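Local coordinates for protein thiaminase-I (Naegleria gruberi, PDB 4HCW) that belongs to the thiaminase I family and folds as a single chain of helices packed about a mixed beta-sheet, at residues A[27-30]-A[31-35]; A[289-292]-A[293-297]. All coordinates share one frame; numbering follows the deposited sequence.

Interaction 1: A[27-30]-A[31-35]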
loop_
_atom_site.group_PDB
_atom_site.type_symbol
_atom_site.label_atom_id
_atom_site.label_comp_id
_atom_site.label_asym_id
_atom_site.label_seq_id
_atom_site.Cartn_x
_atom_site.Cartn_y
_atom_site.Cartn_z
ATOM N N VAL A 27 15.003 -3.550 14.409
ATOM C CA VAL A 27 14.920 -2.104 14.237
ATOM C C VAL A 27 13.744 -1.727 13.342
ATOM O O VAL A 27 13.725 -2.054 12.157
ATOM C CB VAL A 27 16.215 -1.531 13.634
ATOM C CG1 VAL A 27 16.076 -0.033 13.408
ATOM C CG2 VAL A 27 17.399 -1.831 14.539
ATOM N N LYS A 28 12.765 -1.039 13.918
ATOM C CA LYS A 28 11.586 -0.609 13.174
ATOM C C LYS A 28 11.782 0.787 12.598
ATOM O O LYS A 28 12.213 1.701 13.301
ATOM C CB LYS A 28 10.351 -0.627 14.076
ATOM C CG LYS A 28 9.856 -2.018 14.440
ATOM C CD LYS A 28 9.551 -2.117 15.926
ATOM C CE LYS A 28 8.293 -2.929 16.185
ATOM N NZ LYS A 28 7.072 -2.204 15.733
ATOM N N LEU A 29 11.460 0.946 11.318
ATOM C CA LEU A 29 11.578 2.239 10.653
ATOM C C LEU A 29 10.612 3.249 11.259
ATOM O O LEU A 29 10.886 4.450 11.282
ATOM C CB LEU A 29 11.313 2.098 9.153
ATOM C CG LEU A 29 11.457 3.374 8.321
ATOM C CD1 LEU A 29 12.901 3.851 8.317
ATOM C CD2 LEU A 29 10.952 3.161 6.903
ATOM N N ILE A 30 9.482 2.754 11.754
ATOM C CA ILE A 30 8.472 3.610 12.364
ATOM C C ILE A 30 9.015 4.294 13.621
ATOM O O ILE A 30 8.605 5.405 13.959
ATOM C CB ILE A 30 7.174 2.825 12.684
ATOM C CG1 ILE A 30 6.057 3.775 13.122
ATOM C CG2 ILE A 30 7.427 1.750 13.735
ATOM C CD1 ILE A 30 5.717 4.832 12.094
ATOM N N ASN A 31 9.951 3.634 14.298
ATOM C CA ASN A 31 10.579 4.206 15.482
ATOM C C ASN A 31 11.590 5.287 15.122
ATOM O O ASN A 31 11.720 6.287 15.829
ATOM C CB ASN A 31 11.245 3.116 16.324
ATOM C CG ASN A 31 10.238 2.205 16.998
ATOM O OD1 ASN A 31 9.102 2.602 17.259
ATOM N ND2 ASN A 31 10.653 0.976 17.287
ATOM N N LEU A 32 12.305 5.082 14.019
ATOM C CA LEU A 32 13.270 6.065 13.544
ATOM C C LEU A 32 12.567 7.351 13.124
ATOM O O LEU A 32 13.047 8.449 13.400
ATOM C CB LEU A 32 14.085 5.506 12.376
ATOM C CG LEU A 32 14.981 4.303 12.677
ATOM C CD1 LEU A 32 15.826 3.947 11.464
ATOM C CD2 LEU A 32 15.860 4.577 13.890
ATOM N N ILE A 33 11.425 7.205 12.461
ATOM C CA ILE A 33 10.641 8.354 12.022
ATOM C C ILE A 33 10.003 9.071 13.209
ATOM O O ILE A 33 9.984 10.301 13.263
ATOM C CB ILE A 33 9.550 7.939 11.014
ATOM C CG1 ILE A 33 10.190 7.365 9.749
ATOM C CG2 ILE A 33 8.657 9.120 10.663
ATOM C CD1 ILE A 33 9.197 7.005 8.675
ATOM N N LYS A 34 9.495 8.296 14.161
ATOM C CA LYS A 34 8.865 8.849 15.356
ATOM C C LYS A 34 9.822 9.723 16.163
ATOM O O LYS A 34 9.413 10.725 16.750
ATOM C CB LYS A 34 8.311 7.727 16.237
ATOM C CG LYS A 34 6.794 7.625 16.233
ATOM C CD LYS A 34 6.323 6.329 16.874
ATOM C CE LYS A 34 6.849 6.179 18.292
ATOM N NZ LYS A 34 6.449 4.875 18.891
ATOM N N ASP A 35 11.098 9.348 16.182
ATOM C CA ASP A 35 12.100 10.086 16.946
ATOM C C ASP A 35 12.519 11.384 16.254
ATOM O O ASP A 35 13.293 12.166 16.806
ATOM C CB ASP A 35 13.326 9.209 17.213
ATOM C CG ASP A 35 13.012 8.018 18.100
ATOM O OD1 ASP A 35 12.072 8.114 18.918
ATOM O OD2 ASP A 35 13.706 6.986 17.982
#

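Interaction 2: A[289-292]-A[293-297]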
loop_
_atom_site.group_PDB
_atom_site.type_symbol
_atom_site.label_atom_id
_atom_site.label_comp_id
_atom_site.label_asym_id
_atom_site.label_seq_id
_atom_site.Cartn_x
_atom_site.Cartn_y
_atom_site.Cartn_z
ATOM N N ASN A 289 8.914 16.967 4.958
ATOM C CA ASN A 289 10.199 16.957 5.654
ATOM C C ASN A 289 11.196 16.043 4.952
ATOM O O ASN A 289 10.971 14.839 4.837
ATOM C CB ASN A 289 10.023 16.527 7.113
ATOM C CG ASN A 289 11.231 16.853 7.975
ATOM O OD1 ASN A 289 12.376 16.714 7.548
ATOM N ND2 ASN A 289 10.973 17.291 9.202
ATOM N N THR A 290 12.299 16.625 4.490
ATOM C CA THR A 290 13.297 15.888 3.722
ATOM C C THR A 290 13.957 14.774 4.527
ATOM O O THR A 290 14.377 13.765 3.963
ATOM C CB THR A 290 14.387 16.825 3.166
ATOM O OG1 THR A 290 15.042 17.496 4.249
ATOM C CG2 THR A 290 13.774 17.856 2.232
ATOM N N LEU A 291 14.048 14.954 5.840
ATOM C CA LEU A 291 14.644 13.935 6.697
ATOM C C LEU A 291 13.728 12.722 6.811
ATOM O O LEU A 291 14.193 11.582 6.819
ATOM C CB LEU A 291 14.963 14.500 8.083
ATOM C CG LEU A 291 15.641 13.530 9.055
ATOM C CD1 LEU A 291 16.866 12.892 8.416
ATOM C CD2 LEU A 291 16.021 14.238 10.344
ATOM N N VAL A 292 12.426 12.972 6.898
ATOM C CA VAL A 292 11.447 11.894 6.936
ATOM C C VAL A 292 11.427 11.169 5.594
ATOM O O VAL A 292 11.388 9.940 5.543
ATOM C CB VAL A 292 10.037 12.420 7.262
ATOM C CG1 VAL A 292 9.024 11.286 7.232
ATOM C CG2 VAL A 292 10.030 13.106 8.620
ATOM N N LEU A 293 11.464 11.941 4.512
ATOM C CA LEU A 293 11.492 11.380 3.168
ATOM C C LEU A 293 12.738 10.525 2.950
ATOM O O LEU A 293 12.660 9.441 2.374
ATOM C CB LEU A 293 11.425 12.488 2.115
ATOM C CG LEU A 293 10.133 13.308 2.056
ATOM C CD1 LEU A 293 10.193 14.324 0.924
ATOM C CD2 LEU A 293 8.923 12.400 1.900
ATOM N N ASP A 294 13.883 11.017 3.414
ATOM C CA ASP A 294 15.138 10.286 3.273
ATOM C C ASP A 294 15.113 8.981 4.062
ATOM O O ASP A 294 15.639 7.963 3.612
ATOM C CB ASP A 294 16.327 11.149 3.708
ATOM C CG ASP A 294 16.645 12.250 2.712
ATOM O OD1 ASP A 294 16.420 12.043 1.501
ATOM O OD2 ASP A 294 17.122 13.322 3.140
ATOM N N LEU A 295 14.496 9.018 5.239
ATOM C CA LEU A 295 14.357 7.825 6.066
ATOM C C LEU A 295 13.419 6.817 5.413
ATOM O O LEU A 295 13.646 5.610 5.487
ATOM C CB LEU A 295 13.857 8.191 7.464
ATOM C CG LEU A 295 14.878 8.849 8.394
ATOM C CD1 LEU A 295 14.196 9.382 9.639
ATOM C CD2 LEU A 295 15.975 7.864 8.766
ATOM N N LEU A 296 12.366 7.320 4.774
ATOM C CA LEU A 296 11.447 6.470 4.026
ATOM C C LEU A 296 12.176 5.780 2.881
ATOM O O LEU A 296 11.872 4.639 2.535
ATOM C CB LEU A 296 10.275 7.289 3.478
ATOM C CG LEU A 296 9.217 7.752 4.481
ATOM C CD1 LEU A 296 8.195 8.648 3.799
ATOM C CD2 LEU A 296 8.537 6.557 5.126
ATOM N N GLY A 297 13.146 6.481 2.300
ATOM C CA GLY A 297 13.937 5.941 1.211
ATOM C C GLY A 297 14.810 4.779 1.641
ATOM O O GLY A 297 15.149 3.916 0.831
#

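Interaction 1: A[27-30]-A[31-35]
Lys28 and Asn31 meet across the first turn of helix 29-34, where the short strand 26-28 runs straight into the helix and Lys28 takes the N-cap position. The amide of Asn31 lies across the aliphatic part of the lysine chain, Asn31 ND2 being 3.6 Å from both Lys28 CB and Lys28 CD. Asn31 CG stands beside its own backbone N (chi1 -70°), which turns the amide back toward the cap residue. On the other face Leu29 reaches forward along the helix: its CD1 touches Leu32 CD1 at 4.3 Å, and its CG meets Ile33 CD1. Val27 CG1 also reaches Leu32 CD1.

Under these side chains runs the helical backbone. Lys28 O accepts a bent bond from Asn31 N (3.1 Å, 136° at the hydrogen) and a weak one from Leu32 N. From there the bonds become regular i to i+4 links, Ile33 N to Leu29 O and Lys34 N to Ile30 O. Further out, Trp20 pairs with Val27 in the two-stranded hairpin, and Leu17 covers Ile30 and Ile33. Lys34 CB rests 3.3 Å from Ile30 O, the carbonyl that its own N-H binds.

Interaction 2: A[289-292]-A[293-297]
Leu293 N donates to Asn289 O at 3.0 Å, opening the regular i to i+4 bonding of helix 290-298. This bond is nearly straight, with 165° at the hydrogen. Asp294 N to Thr290 O, Leu295 N to Leu291 O and Leu296 N to Val292 O carry the pattern on, and Gly297 N to Leu293 O follows within the second half of the segment.

Among the side-chain polar bonds, those of Asn289 secure the start of the helix. Asn289 is the N-cap: its OD1 accepts from Leu291 N at 3.0 Å, while ND2 is held by Asn285 of the preceding helix, so both ends of the amide are engaged. Asp294, one turn further on, ties the helix to helix 306-313. Asp294 CG stands beside its own backbone N (chi1 -73°), and Asp294 OD1 is hydrogen-bonded to His311 NE2.

Apolar contacts run one turn apart along the helix. Leu291 CG faces Leu295 CD1 at 4.4 Å, and Val292 CG1 meets Leu296 CD1 at the same spacing. Of a different kind is the contact of Leu293 CG, which packs against the carbonyl oxygen of Asn289.

Around the helix, helix 306-313 packs on Thr290, Leu293 and Asp294, the loop residue Val36 touches Leu291 and Leu295, and helix 29-34 lies against Val292 and Leu296.

Interactions 1 and 2 bring together helix 29-34 and nearly all of helix 290-298, far apart in sequence, which pack on each other with the centres of the two contacts about 11 Å apart. Ile33 makes two of the touches: its CD1 lies 3.6 Å from Leu296 CD2, and its CG2 sits 4.1 Å from Val292 CG1. Nearby, Leu29 CD1 packs against Leu295 O (3.4 Å). Thr301 touches both Leu29 and Leu296, bridging the same seam. Both contacts lie about 18 Å from the centre of the chain, on the same side of it, and their joint is packing, of methyl groups on one another and on backbone carbonyls, between the N-terminal part of the chain and residues nearly 260 positions later.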